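Mandelate racemase / muconate lactonizing enzyme, C-terminal domain protein (Pseudovibrio sp. JE062, PDB 4JHM) belongs to the enolase superfamily, pairing an N-terminal capping domain with a C-terminal TIM-barrel-like domain, and its particular role is not established. Local coordinates at residues P82-L88 with A111-K115; W218-P224 with L242-H247; L282-F286 with V313-N319; M301-L305 with A331-S336. One frame throughout, in Å; residues are numbered along the deposited sequence.

Contact 1: P82-L88 with A111-K115; sequences PLMTQEL and AWDIK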
loop_
_atom_site.group_PDB
_atom_site.type_symbol
_atom_site.label_atom_id
_atom_site.label_comp_id
_atom_site.label_asym_id
_atom_site.label_seq_id
_atom_site.Cartn_x
_atom_site.Cartn_y
_atom_site.Cartn_z
ATOM N N PRO A 82 -25.422 37.771 -11.987
ATOM C CA PRO A 82 -25.091 36.588 -12.780
ATOM C C PRO A 82 -23.641 36.536 -13.249
ATOM O O PRO A 82 -23.191 35.495 -13.718
ATOM C CB PRO A 82 -26.025 36.707 -13.988
ATOM C CG PRO A 82 -26.303 38.164 -14.112
ATOM C CD PRO A 82 -26.333 38.682 -12.704
ATOM N N LEU A 83 -22.924 37.647 -13.132
ATOM C CA LEU A 83 -21.544 37.715 -13.603
ATOM C C LEU A 83 -20.569 37.088 -12.607
ATOM O O LEU A 83 -19.454 36.717 -12.970
ATOM C CB LEU A 83 -21.148 39.168 -13.877
ATOM C CG LEU A 83 -21.927 39.855 -14.999
ATOM C CD1 LEU A 83 -21.628 41.344 -15.001
ATOM C CD2 LEU A 83 -21.608 39.234 -16.350
HETATM N N MSE A 84 -20.994 36.976 -11.354
HETATM C CA MSE A 84 -20.191 36.334 -10.319
HETATM C C MSE A 84 -20.555 34.880 -10.291
HETATM O O MSE A 84 -21.228 34.419 -9.369
HETATM C CB MSE A 84 -20.485 36.998 -8.980
HETATM C CG MSE A 84 -20.312 38.510 -9.082
HETATM SE SE MSE A 84 -18.401 38.932 -9.320
HETATM C CE MSE A 84 -17.971 39.265 -7.426
ATOM N N THR A 85 -20.094 34.147 -11.303
ATOM C CA THR A 85 -20.516 32.762 -11.549
ATOM C C THR A 85 -20.080 31.758 -10.477
ATOM O O THR A 85 -20.705 30.707 -10.318
ATOM C CB THR A 85 -19.993 32.254 -12.910
ATOM O OG1 THR A 85 -18.565 32.357 -12.950
ATOM C CG2 THR A 85 -20.583 33.055 -14.051
ATOM N N GLN A 86 -19.007 32.061 -9.758
ATOM C CA GLN A 86 -18.523 31.156 -8.725
ATOM C C GLN A 86 -19.309 31.356 -7.438
ATOM O O GLN A 86 -19.599 30.397 -6.720
ATOM C CB GLN A 86 -17.031 31.364 -8.476
ATOM C CG GLN A 86 -16.476 30.531 -7.332
ATOM C CD GLN A 86 -16.781 29.051 -7.483
ATOM O OE1 GLN A 86 -16.309 28.403 -8.416
ATOM N NE2 GLN A 86 -17.570 28.510 -6.559
ATOM N N GLU A 87 -19.650 32.607 -7.145
ATOM C CA GLU A 87 -20.454 32.922 -5.969
ATOM C C GLU A 87 -21.883 32.419 -6.159
ATOM O O GLU A 87 -22.532 32.004 -5.199
ATOM C CB GLU A 87 -20.441 34.427 -5.695
ATOM C CG GLU A 87 -21.314 34.862 -4.527
ATOM C CD GLU A 87 -22.759 35.100 -4.925
ATOM O OE1 GLU A 87 -23.666 34.645 -4.194
ATOM O OE2 GLU A 87 -22.988 35.742 -5.974
ATOM N N LEU A 88 -22.364 32.458 -7.400
ATOM C CA LEU A 88 -23.676 31.915 -7.739
ATOM C C LEU A 88 -23.660 30.396 -7.586
ATOM O O LEU A 88 -24.534 29.809 -6.950
ATOM C CB LEU A 88 -24.048 32.281 -9.175
ATOM C CG LEU A 88 -25.500 32.002 -9.575
ATOM C CD1 LEU A 88 -26.448 32.886 -8.779
ATOM C CD2 LEU A 88 -25.703 32.209 -11.067
ATOM N N ALA A 111 -25.626 31.920 -16.644
ATOM C CA ALA A 111 -24.860 33.059 -16.151
ATOM C C ALA A 111 -23.626 33.268 -17.016
ATOM O O ALA A 111 -23.280 34.401 -17.348
ATOM C CB ALA A 111 -24.464 32.854 -14.701
ATOM N N TRP A 112 -22.966 32.171 -17.379
ATOM C CA TRP A 112 -21.801 32.244 -18.258
ATOM C C TRP A 112 -22.190 32.799 -19.632
ATOM O O TRP A 112 -21.425 33.543 -20.241
ATOM C CB TRP A 112 -21.138 30.871 -18.405
ATOM C CG TRP A 112 -20.169 30.541 -17.303
ATOM C CD1 TRP A 112 -20.396 29.732 -16.232
ATOM C CD2 TRP A 112 -18.820 31.013 -17.169
ATOM N NE1 TRP A 112 -19.278 29.668 -15.441
ATOM C CE2 TRP A 112 -18.296 30.446 -15.992
ATOM C CE3 TRP A 112 -18.005 31.860 -17.930
ATOM C CZ2 TRP A 112 -16.996 30.697 -15.555
ATOM C CZ3 TRP A 112 -16.714 32.111 -17.495
ATOM C CH2 TRP A 112 -16.223 31.532 -16.319
ATOM N N ASP A 113 -23.380 32.437 -20.105
ATOM C CA ASP A 113 -23.881 32.918 -21.393
ATOM C C ASP A 113 -24.012 34.446 -21.395
ATOM O O ASP A 113 -23.637 35.113 -22.362
ATOM C CB ASP A 113 -25.237 32.269 -21.708
ATOM C CG ASP A 113 -25.762 32.626 -23.096
ATOM O OD1 ASP A 113 -24.951 32.881 -24.014
ATOM O OD2 ASP A 113 -26.996 32.640 -23.269
ATOM N N ILE A 114 -24.552 34.982 -20.303
ATOM C CA ILE A 114 -24.711 36.420 -20.124
ATOM C C ILE A 114 -23.353 37.107 -20.053
ATOM O O ILE A 114 -23.148 38.158 -20.667
ATOM C CB ILE A 114 -25.515 36.723 -18.847
ATOM C CG1 ILE A 114 -27.010 36.585 -19.126
ATOM C CG2 ILE A 114 -25.212 38.118 -18.324
ATOM C CD1 ILE A 114 -27.866 36.543 -17.877
ATOM N N LYS A 115 -22.427 36.506 -19.310
ATOM C CA LYS A 115 -21.079 37.048 -19.162
ATOM C C LYS A 115 -20.352 37.085 -20.503
ATOM O O LYS A 115 -19.570 37.993 -20.763
ATOM C CB LYS A 115 -20.280 36.209 -18.162
ATOM C CG LYS A 115 -18.837 36.653 -17.975
ATOM C CD LYS A 115 -18.013 35.593 -17.256
ATOM C CE LYS A 115 -18.423 35.442 -15.799
ATOM N NZ LYS A 115 -17.550 34.477 -15.070
#
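T85, W112 and K115 meet where the start of helix 85-92 leans on helix 100-119, two helices of the N-terminal domain of the mandelate racemase / muconate lactonizing enzyme family. The methyl CG2 of T85 sits over the five-membered ring of W112, 3.8 Å from its centroid and 7° off the ring normal, a CH-pi contact. OG1 lies over the same face but toward the rim, above the six-membered part of the indole. With chi1 at 57°, OG1 stands between the backbone N and the carbonyl carbon of its own residue, a place from which it accepts a hydrogen bond from K115 NZ at 3.2 Å. The lysine chain bends at chi3, -69°, bringing CE beside L83 O and laying NZ over the rim of the indole face. M125 O and G128 O of the second subunit also accept hydrogen bonds from this ammonium, so the lysine's charge is probably shared between the subunits, while W112 NE1 is bonded to T280 OG1 of the barrel domain.

Away from the lysine's ammonium the contact is apolar. L83 CD2 rests on K115 CB at 3.8 Å and near I114 CG2, and P82 CB approaches I114 CD1. M84 is the centre of an inverse gamma turn and the N-cap of helix 85-92, and this turn carries the chain from P82 and L83 to T85. Between the two helices A111 presents its small methyl: CB touches L88 CD2 at 3.9 Å and packs 4.2 Å from P82 CB.

Contact 2: W218-P224 with L242-H247; sequences WEWLEAP and LEISSH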
loop_
_atom_site.group_PDB
_atom_site.type_symbol
_atom_site.label_atom_id
_atom_site.label_comp_id
_atom_site.label_asym_id
_atom_site.label_seq_id
_atom_site.Cartn_x
_atom_site.Cartn_y
_atom_site.Cartn_z
ATOM N N TRP A 218 -9.883 -0.647 -31.254
ATOM C CA TRP A 218 -11.018 0.256 -31.087
ATOM C C TRP A 218 -10.650 1.351 -30.104
ATOM O O TRP A 218 -9.688 1.224 -29.352
ATOM C CB TRP A 218 -12.257 -0.488 -30.605
ATOM C CG TRP A 218 -12.927 -1.250 -31.685
ATOM C CD1 TRP A 218 -12.324 -1.922 -32.704
ATOM C CD2 TRP A 218 -14.336 -1.443 -31.852
ATOM N NE1 TRP A 218 -13.269 -2.515 -33.503
ATOM C CE2 TRP A 218 -14.513 -2.237 -33.000
ATOM C CE3 TRP A 218 -15.464 -1.015 -31.147
ATOM C CZ2 TRP A 218 -15.771 -2.613 -33.459
ATOM C CZ3 TRP A 218 -16.709 -1.388 -31.601
ATOM C CH2 TRP A 218 -16.855 -2.181 -32.747
ATOM N N GLU A 219 -11.437 2.419 -30.110
ATOM C CA GLU A 219 -11.047 3.675 -29.480
ATOM C C GLU A 219 -11.250 3.661 -27.970
ATOM O O GLU A 219 -10.300 3.873 -27.218
ATOM C CB GLU A 219 -11.809 4.831 -30.138
ATOM C CG GLU A 219 -11.513 6.209 -29.571
ATOM C CD GLU A 219 -10.099 6.668 -29.846
ATOM O OE1 GLU A 219 -9.321 5.889 -30.438
ATOM O OE2 GLU A 219 -9.766 7.813 -29.469
ATOM N N TRP A 220 -12.480 3.423 -27.520
ATOM C CA TRP A 220 -12.737 3.301 -26.088
ATOM C C TRP A 220 -14.006 2.523 -25.753
ATOM O O TRP A 220 -14.956 2.495 -26.528
ATOM C CB TRP A 220 -12.744 4.680 -25.404
ATOM C CG TRP A 220 -14.000 5.488 -25.540
ATOM C CD1 TRP A 220 -15.271 5.100 -25.233
ATOM C CD2 TRP A 220 -14.090 6.846 -25.967
ATOM N NE1 TRP A 220 -16.153 6.126 -25.470
ATOM C CE2 TRP A 220 -15.449 7.212 -25.917
ATOM C CE3 TRP A 220 -13.154 7.787 -26.405
ATOM C CZ2 TRP A 220 -15.893 8.478 -26.286
ATOM C CZ3 TRP A 220 -13.595 9.044 -26.769
ATOM C CH2 TRP A 220 -14.953 9.379 -26.705
ATOM N N LEU A 221 -13.987 1.882 -24.587
ATOM C CA LEU A 221 -15.153 1.214 -24.035
ATOM C C LEU A 221 -15.751 2.105 -22.961
ATOM O O LEU A 221 -15.123 2.360 -21.935
ATOM C CB LEU A 221 -14.767 -0.139 -23.427
ATOM C CG LEU A 221 -15.863 -0.843 -22.614
ATOM C CD1 LEU A 221 -17.144 -0.940 -23.426
ATOM C CD2 LEU A 221 -15.429 -2.225 -22.148
ATOM N N GLU A 222 -16.968 2.572 -23.196
ATOM C CA GLU A 222 -17.616 3.499 -22.278
ATOM C C GLU A 222 -18.634 2.779 -21.398
ATOM O O GLU A 222 -19.489 2.048 -21.893
ATOM C CB GLU A 222 -18.290 4.634 -23.067
ATOM C CG GLU A 222 -19.316 5.431 -22.276
ATOM C CD GLU A 222 -19.882 6.604 -23.054
ATOM O OE1 GLU A 222 -19.147 7.194 -23.879
ATOM O OE2 GLU A 222 -21.069 6.936 -22.830
ATOM N N ALA A 223 -18.535 2.986 -20.090
ATOM C CA ALA A 223 -19.522 2.455 -19.157
ATOM C C ALA A 223 -19.622 0.934 -19.255
ATOM O O ALA A 223 -20.681 0.402 -19.582
ATOM C CB ALA A 223 -20.880 3.088 -19.423
ATOM N N PRO A 224 -18.515 0.231 -18.981
ATOM C CA PRO A 224 -18.518 -1.228 -19.050
ATOM C C PRO A 224 -19.465 -1.833 -18.025
ATOM O O PRO A 224 -20.268 -2.700 -18.365
ATOM C CB PRO A 224 -17.066 -1.609 -18.745
ATOM C CG PRO A 224 -16.468 -0.416 -18.069
ATOM C CD PRO A 224 -17.199 0.775 -18.610
ATOM N N LEU A 242 -6.731 -0.424 -23.504
ATOM C CA LEU A 242 -7.919 0.199 -24.058
ATOM C C LEU A 242 -8.409 1.312 -23.139
ATOM O O LEU A 242 -8.493 1.130 -21.923
ATOM C CB LEU A 242 -9.010 -0.861 -24.214
ATOM C CG LEU A 242 -10.343 -0.424 -24.812
ATOM C CD1 LEU A 242 -10.183 -0.168 -26.300
ATOM C CD2 LEU A 242 -11.403 -1.483 -24.551
ATOM N N GLU A 243 -8.738 2.462 -23.718
ATOM C CA GLU A 243 -9.320 3.560 -22.951
ATOM C C GLU A 243 -10.642 3.115 -22.319
ATOM O O GLU A 243 -11.552 2.673 -23.022
ATOM C CB GLU A 243 -9.541 4.779 -23.857
ATOM C CG GLU A 243 -10.103 6.017 -23.162
ATOM C CD GLU A 243 -10.121 7.240 -24.068
ATOM O OE1 GLU A 243 -9.635 7.136 -25.216
ATOM O OE2 GLU A 243 -10.620 8.305 -23.636
ATOM N N ILE A 244 -10.736 3.216 -20.995
ATOM C CA ILE A 244 -11.957 2.860 -20.275
ATOM C C ILE A 244 -12.590 4.114 -19.688
ATOM O O ILE A 244 -11.958 4.815 -18.896
ATOM C CB ILE A 244 -11.667 1.870 -19.135
ATOM C CG1 ILE A 244 -10.917 0.646 -19.667
ATOM C CG2 ILE A 244 -12.954 1.451 -18.446
ATOM C CD1 ILE A 244 -11.611 -0.063 -20.807
ATOM N N SER A 245 -13.834 4.393 -20.071
ATOM C CA SER A 245 -14.492 5.632 -19.675
ATOM C C SER A 245 -15.732 5.369 -18.827
ATOM O O SER A 245 -16.338 4.311 -18.926
ATOM C CB SER A 245 -14.872 6.434 -20.914
ATOM O OG SER A 245 -14.926 7.818 -20.622
ATOM N N SER A 246 -16.105 6.337 -17.992
ATOM C CA SER A 246 -17.277 6.185 -17.124
ATOM C C SER A 246 -18.559 6.442 -17.903
ATOM O O SER A 246 -18.517 6.810 -19.076
ATOM C CB SER A 246 -17.203 7.140 -15.925
ATOM O OG SER A 246 -17.455 8.486 -16.308
ATOM N N HIS A 247 -19.697 6.241 -17.246
ATOM C CA HIS A 247 -20.995 6.529 -17.841
ATOM C C HIS A 247 -21.214 8.039 -17.885
ATOM O O HIS A 247 -21.967 8.541 -18.717
ATOM C CB HIS A 247 -22.105 5.844 -17.042
ATOM C CG HIS A 247 -23.487 6.229 -17.470
ATOM N ND1 HIS A 247 -24.190 5.534 -18.427
ATOM C CD2 HIS A 247 -24.297 7.235 -17.064
ATOM C CE1 HIS A 247 -25.372 6.098 -18.598
ATOM N NE2 HIS A 247 -25.462 7.133 -17.784
#
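L221 pairs with I244 and E222 with S245 in a parallel arrangement, where strands 220-222 and 243-245 run side by side in the barrel sheet, their segment axes at 18°. Three backbone hydrogen bonds join them. L221 N gives to E243 O at 3.0 Å; L221 O receives S245 N at 3.0 Å; and A223 N reaches S245 O at 2.8 Å. Thus L221 uses both its N-H and its C=O on the same neighbour.

On the face of W220, E222, E243 and S245, polar ends find partners elsewhere: E222 OE1 in a salt bridge to K165, S245 OG with D268 and R270. E243 runs extended alongside W220, its CB 3.6 Å from W220 CB and its carboxylate at the indole edge. E219 OE2 comes within 4.3 Å of E243 OE1, like charges that R192, bridged to E219 OE1, would probably ease.

On the side of L221 and I244 the packing is apolar, with L242 and P224 joining from the strand ends. L221 CB meets L242 CD2 at 3.8 Å, and P224 CG meets I244 CG2 at 4.0 Å. Helix 230-239 makes the crossover of this beta-alpha-beta unit and packs on P224 and I244, helix 203-215 lies against L221 and L242, and strand 192-196 borders strand 220-222.

Contact 3: L282-F286 with V313-N319; sequences LNKCF and VALAHDN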
loop_
_atom_site.group_PDB
_atom_site.type_symbol
_atom_site.label_atom_id
_atom_site.label_comp_id
_atom_site.label_asym_id
_atom_site.label_seq_id
_atom_site.Cartn_x
_atom_site.Cartn_y
_atom_site.Cartn_z
ATOM N N LEU A 282 -17.516 21.882 -14.904
ATOM C CA LEU A 282 -16.918 21.099 -15.975
ATOM C C LEU A 282 -15.517 21.622 -16.166
ATOM O O LEU A 282 -14.541 20.879 -16.084
ATOM C CB LEU A 282 -17.699 21.243 -17.279
ATOM C CG LEU A 282 -17.112 20.454 -18.456
ATOM C CD1 LEU A 282 -17.185 18.956 -18.190
ATOM C CD2 LEU A 282 -17.834 20.793 -19.750
ATOM N N ASN A 283 -15.446 22.927 -16.405
ATOM C CA ASN A 283 -14.195 23.633 -16.601
ATOM C C ASN A 283 -13.103 23.160 -15.647
ATOM O O ASN A 283 -11.970 22.912 -16.056
ATOM C CB ASN A 283 -14.433 25.134 -16.424
ATOM C CG ASN A 283 -13.222 25.962 -16.792
ATOM O OD1 ASN A 283 -12.802 25.993 -17.947
ATOM N ND2 ASN A 283 -12.655 26.642 -15.808
ATOM N N LYS A 284 -13.445 23.036 -14.373
ATOM C CA LYS A 284 -12.478 22.599 -13.376
ATOM C C LYS A 284 -12.072 21.140 -13.587
ATOM O O LYS A 284 -10.903 20.790 -13.432
ATOM C CB LYS A 284 -13.045 22.791 -11.973
ATOM C CG LYS A 284 -13.242 24.247 -11.590
ATOM C CD LYS A 284 -13.973 24.378 -10.264
ATOM C CE LYS A 284 -14.330 25.819 -9.957
ATOM N NZ LYS A 284 -15.307 25.886 -8.839
ATOM N N CYS A 285 -13.035 20.298 -13.949
ATOM C CA CYS A 285 -12.758 18.884 -14.186
ATOM C C CYS A 285 -11.716 18.692 -15.285
ATOM O O CYS A 285 -10.903 17.767 -15.229
ATOM C CB CYS A 285 -14.044 18.135 -14.530
ATOM S SG CYS A 285 -15.174 17.959 -13.129
ATOM N N PHE A 286 -11.748 19.571 -16.280
ATOM C CA PHE A 286 -10.717 19.602 -17.312
ATOM C C PHE A 286 -9.360 19.832 -16.671
ATOM O O PHE A 286 -8.416 19.067 -16.886
ATOM C CB PHE A 286 -10.989 20.728 -18.318
ATOM C CG PHE A 286 -11.696 20.279 -19.566
ATOM C CD1 PHE A 286 -10.981 19.752 -20.628
ATOM C CD2 PHE A 286 -13.066 20.394 -19.683
ATOM C CE1 PHE A 286 -11.621 19.339 -21.780
ATOM C CE2 PHE A 286 -13.709 19.988 -20.835
ATOM C CZ PHE A 286 -12.987 19.462 -21.887
ATOM N N VAL A 313 -16.429 24.571 -23.570
ATOM C CA VAL A 313 -15.427 24.209 -22.592
ATOM C C VAL A 313 -14.323 23.394 -23.263
ATOM O O VAL A 313 -13.144 23.605 -22.994
ATOM C CB VAL A 313 -16.059 23.426 -21.427
ATOM C CG1 VAL A 313 -15.018 23.101 -20.370
ATOM C CG2 VAL A 313 -17.201 24.229 -20.821
ATOM N N ALA A 314 -14.704 22.481 -24.154
ATOM C CA ALA A 314 -13.730 21.625 -24.837
ATOM C C ALA A 314 -12.824 22.429 -25.774
ATOM O O ALA A 314 -11.688 22.041 -26.030
ATOM C CB ALA A 314 -14.436 20.511 -25.601
ATOM N N LEU A 315 -13.326 23.547 -26.284
ATOM C CA LEU A 315 -12.525 24.406 -27.159
ATOM C C LEU A 315 -11.541 25.265 -26.361
ATOM O O LEU A 315 -10.550 25.753 -26.904
ATOM C CB LEU A 315 -13.430 25.291 -28.021
ATOM C CG LEU A 315 -13.844 24.710 -29.380
ATOM C CD1 LEU A 315 -14.047 23.203 -29.339
ATOM C CD2 LEU A 315 -15.105 25.393 -29.873
ATOM N N ALA A 316 -11.809 25.429 -25.070
ATOM C CA ALA A 316 -10.962 26.243 -24.207
ATOM C C ALA A 316 -9.740 25.473 -23.700
ATOM O O ALA A 316 -8.769 26.073 -23.253
ATOM C CB ALA A 316 -11.774 26.772 -23.036
ATOM N N HIS A 317 -9.793 24.147 -23.770
ATOM C CA HIS A 317 -8.688 23.306 -23.318
ATOM C C HIS A 317 -8.242 22.371 -24.440
ATOM O O HIS A 317 -8.913 22.257 -25.463
ATOM C CB HIS A 317 -9.112 22.491 -22.093
ATOM C CG HIS A 317 -9.645 23.321 -20.965
ATOM N ND1 HIS A 317 -8.840 23.825 -19.965
ATOM C CD2 HIS A 317 -10.903 23.733 -20.677
ATOM C CE1 HIS A 317 -9.580 24.513 -19.113
ATOM N NE2 HIS A 317 -10.835 24.472 -19.521
ATOM N N ASP A 318 -7.108 21.704 -24.247
ATOM C CA ASP A 318 -6.587 20.768 -25.244
ATOM C C ASP A 318 -6.912 19.321 -24.901
ATOM O O ASP A 318 -7.043 18.486 -25.796
ATOM C CB ASP A 318 -5.073 20.912 -25.368
ATOM C CG ASP A 318 -4.666 22.200 -26.040
ATOM O OD1 ASP A 318 -5.178 22.472 -27.145
ATOM O OD2 ASP A 318 -3.828 22.933 -25.471
ATOM N N ASN A 319 -7.037 19.025 -23.609
ATOM C CA ASN A 319 -7.225 17.649 -23.155
ATOM C C ASN A 319 -8.654 17.141 -23.360
ATOM O O ASN A 319 -9.450 17.084 -22.427
ATOM C CB ASN A 319 -6.787 17.493 -21.693
ATOM C CG ASN A 319 -7.466 18.478 -20.755
ATOM O OD1 ASN A 319 -7.900 19.556 -21.157
ATOM N ND2 ASN A 319 -7.546 18.110 -19.483
#
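Two helices of the barrel-type C-terminal domain, 279-291 and 304-316, meet here, the second together with the turn that follows its C-terminal end. F286 is the centrepiece, its ring held between V313, A314, H317 and N319. V313 CG1 touches F286 CD2 at 3.4 Å, and F286 CZ lies 4.1 Å from A314 CB. The H317 ring is nearly parallel to that of F286, at 10°, but slid so far that the two barely overlap; instead F286 CB sits over the imidazole, 3.8 Å from its centroid.

Two side-chain hydrogen bonds fix the surroundings. H317 NE2 donates to N283 OD1 at 2.9 Å, close to straight at 167°; the acceptor lies in the imidazole plane, although the donor stands above the asparagine carbonyl plane. This would help to set the ring's rotation. N319 CG stands between its own N and carbonyl carbon (chi1 54°), which turns the amide back to F286: ND2 reaches F286 O at 2.9 Å, and weakly K294 O, while OD1 lies in plane at the phenyl edge. L282 CD2 packs on V313 CB at 3.6 Å.

H317 O is bonded to R131. Both helices belong to the helical layer surrounding the strands of a TIM-type barrel.

Contact 4: M301-L305 with A331-S336; sequences MGYTL and AFELAS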
loop_
_atom_site.group_PDB
_atom_site.type_symbol
_atom_site.label_atom_id
_atom_site.label_comp_id
_atom_site.label_asym_id
_atom_site.label_seq_id
_atom_site.Cartn_x
_atom_site.Cartn_y
_atom_site.Cartn_z
HETATM N N MSE A 301 -24.009 14.810 -25.839
HETATM C CA MSE A 301 -25.222 14.289 -26.465
HETATM C C MSE A 301 -26.425 14.979 -25.889
HETATM O O MSE A 301 -26.654 14.941 -24.684
HETATM C CB MSE A 301 -25.318 12.788 -26.224
HETATM C CG MSE A 301 -26.738 12.351 -25.888
HETATM SE SE MSE A 301 -27.295 10.952 -27.150
HETATM C CE MSE A 301 -27.249 9.404 -25.926
ATOM N N GLY A 302 -27.208 15.621 -26.748
ATOM C CA GLY A 302 -28.411 16.322 -26.312
ATOM C C GLY A 302 -28.816 17.437 -27.256
ATOM O O GLY A 302 -28.441 17.434 -28.426
ATOM N N TYR A 303 -29.578 18.395 -26.743
ATOM C CA TYR A 303 -30.069 19.505 -27.548
ATOM C C TYR A 303 -28.989 20.553 -27.708
ATOM O O TYR A 303 -28.062 20.608 -26.905
ATOM C CB TYR A 303 -31.300 20.120 -26.898
ATOM C CG TYR A 303 -32.479 19.183 -26.867
ATOM C CD1 TYR A 303 -33.358 19.111 -27.939
ATOM C CD2 TYR A 303 -32.707 18.363 -25.773
ATOM C CE1 TYR A 303 -34.440 18.249 -27.919
ATOM C CE2 TYR A 303 -33.784 17.499 -25.745
ATOM C CZ TYR A 303 -34.648 17.448 -26.820
ATOM O OH TYR A 303 -35.716 16.591 -26.787
ATOM N N THR A 304 -29.117 21.392 -28.733
ATOM C CA THR A 304 -28.030 22.292 -29.126
ATOM C C THR A 304 -27.438 23.077 -27.954
ATOM O O THR A 304 -26.222 23.290 -27.897
ATOM C CB THR A 304 -28.460 23.264 -30.239
ATOM O OG1 THR A 304 -29.863 23.515 -30.138
ATOM C CG2 THR A 304 -28.155 22.669 -31.612
ATOM N N LEU A 305 -28.286 23.500 -27.020
ATOM C CA LEU A 305 -27.802 24.176 -25.818
ATOM C C LEU A 305 -26.893 23.265 -25.002
ATOM O O LEU A 305 -25.812 23.674 -24.572
ATOM C CB LEU A 305 -28.969 24.661 -24.958
ATOM C CG LEU A 305 -29.391 26.101 -25.228
ATOM C CD1 LEU A 305 -30.695 26.420 -24.516
ATOM C CD2 LEU A 305 -28.289 27.055 -24.790
ATOM N N ALA A 331 -33.746 15.996 -34.508
ATOM C CA ALA A 331 -34.500 15.827 -33.271
ATOM C C ALA A 331 -34.038 16.814 -32.199
ATOM O O ALA A 331 -34.855 17.475 -31.554
ATOM C CB ALA A 331 -34.379 14.397 -32.767
ATOM N N PHE A 332 -32.724 16.916 -32.024
ATOM C CA PHE A 332 -32.145 17.763 -30.985
ATOM C C PHE A 332 -31.933 19.205 -31.445
ATOM O O PHE A 332 -31.189 19.960 -30.823
ATOM C CB PHE A 332 -30.820 17.168 -30.510
ATOM C CG PHE A 332 -30.968 15.839 -29.834
ATOM C CD1 PHE A 332 -31.594 15.743 -28.601
ATOM C CD2 PHE A 332 -30.483 14.686 -30.424
ATOM C CE1 PHE A 332 -31.739 14.523 -27.973
ATOM C CE2 PHE A 332 -30.622 13.460 -29.796
ATOM C CZ PHE A 332 -31.252 13.380 -28.571
ATOM N N GLU A 333 -32.588 19.594 -32.529
ATOM C CA GLU A 333 -32.508 20.972 -32.987
ATOM C C GLU A 333 -33.831 21.715 -32.754
ATOM O O GLU A 333 -34.108 22.722 -33.406
ATOM C CB GLU A 333 -32.090 21.011 -34.460
ATOM C CG GLU A 333 -30.682 20.478 -34.703
ATOM C CD GLU A 333 -30.279 20.484 -36.168
ATOM O OE1 GLU A 333 -31.170 20.502 -37.038
ATOM O OE2 GLU A 333 -29.064 20.461 -36.455
ATOM N N LEU A 334 -34.627 21.229 -31.802
ATOM C CA LEU A 334 -35.911 21.848 -31.460
ATOM C C LEU A 334 -35.820 23.359 -31.249
ATOM O O LEU A 334 -34.946 23.846 -30.535
ATOM C CB LEU A 334 -36.497 21.210 -30.193
ATOM C CG LEU A 334 -37.659 20.232 -30.387
ATOM C CD1 LEU A 334 -37.169 18.888 -30.902
ATOM C CD2 LEU A 334 -38.418 20.054 -29.082
ATOM N N ALA A 335 -36.736 24.090 -31.875
ATOM C CA ALA A 335 -36.881 25.530 -31.650
ATOM C C ALA A 335 -35.548 26.275 -31.634
ATOM O O ALA A 335 -35.399 27.278 -30.931
ATOM C CB ALA A 335 -37.625 25.773 -30.346
ATOM N N SER A 336 -34.587 25.790 -32.414
ATOM C CA SER A 336 -33.267 26.397 -32.449
ATOM C C SER A 336 -32.975 27.047 -33.794
ATOM O O SER A 336 -33.142 26.429 -34.842
ATOM C CB SER A 336 -32.195 25.355 -32.163
ATOM O OG SER A 336 -30.929 25.980 -32.033
#
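The backbones of G302-T304 and F332-E333 pass close to one another, with the CA atoms of Y303 and F332 4.4 Å apart, and T304 N donates to F332 O at 3.3 Å. The bond is bent, 138° at the hydrogen, though the donor lies almost in line with the C=O bond, and Y303 CA makes a CA-H...O contact with the same oxygen at 3.5 Å. F332 O is thus approached by two successive residues. Beside them, the rings of Y303 and F332 form a T-shaped (edge-to-face) pair, planes at 78° and centroids 5.0 Å apart. F332 supplies the edge: its CD1 stands over the centre of the tyrosine ring, 3.9 Å from Y303 CE1. The Y303 ring is swung beside its own backbone N (chi1 -66°), where F332 CD1 meets its face.

G302 lies against one face of the F332 ring, its CA toward the rim, and its carbonyl O lies beside F332 CB.

Y303 is the N-cap of helix 304-316 of the enolase-type barrel domain, and segment 331-336 belongs to the loop between strands 323-326 and 347-349. The N-terminal domain packs against the aromatic pair: M55 of strand 50-58 touches the side chains of both Y303 and F332, and Y35 and N37 of strand 34-44 pack on Y303. The contact therefore sits at the junction of the two domains. F326 adds a second edge-to-face partner for F332.

How the contacts relate
Contacts 1, 2 and 3 are buried, whereas contact 4 is only partly so. Contact 1 lies in the N-terminal domain and the other three in the barrel-type domain. Contacts 3 and 4 share helix 304-316, one at its C-terminal end and one at its start, with centres about 22 Å apart. Contact 2 is strand pairing held by backbone bonds; contact 3 relies on side-chain bonds around an aromatic ring, contact 4 on a T-shaped pair, and contact 1 on a lysine shared between subunits. Contacts 1 and 3 touch through Q86 OE1 and K284 NZ, and both reach the second subunit. Contacts 2 and 4 lie on opposite sides of the chain's centre.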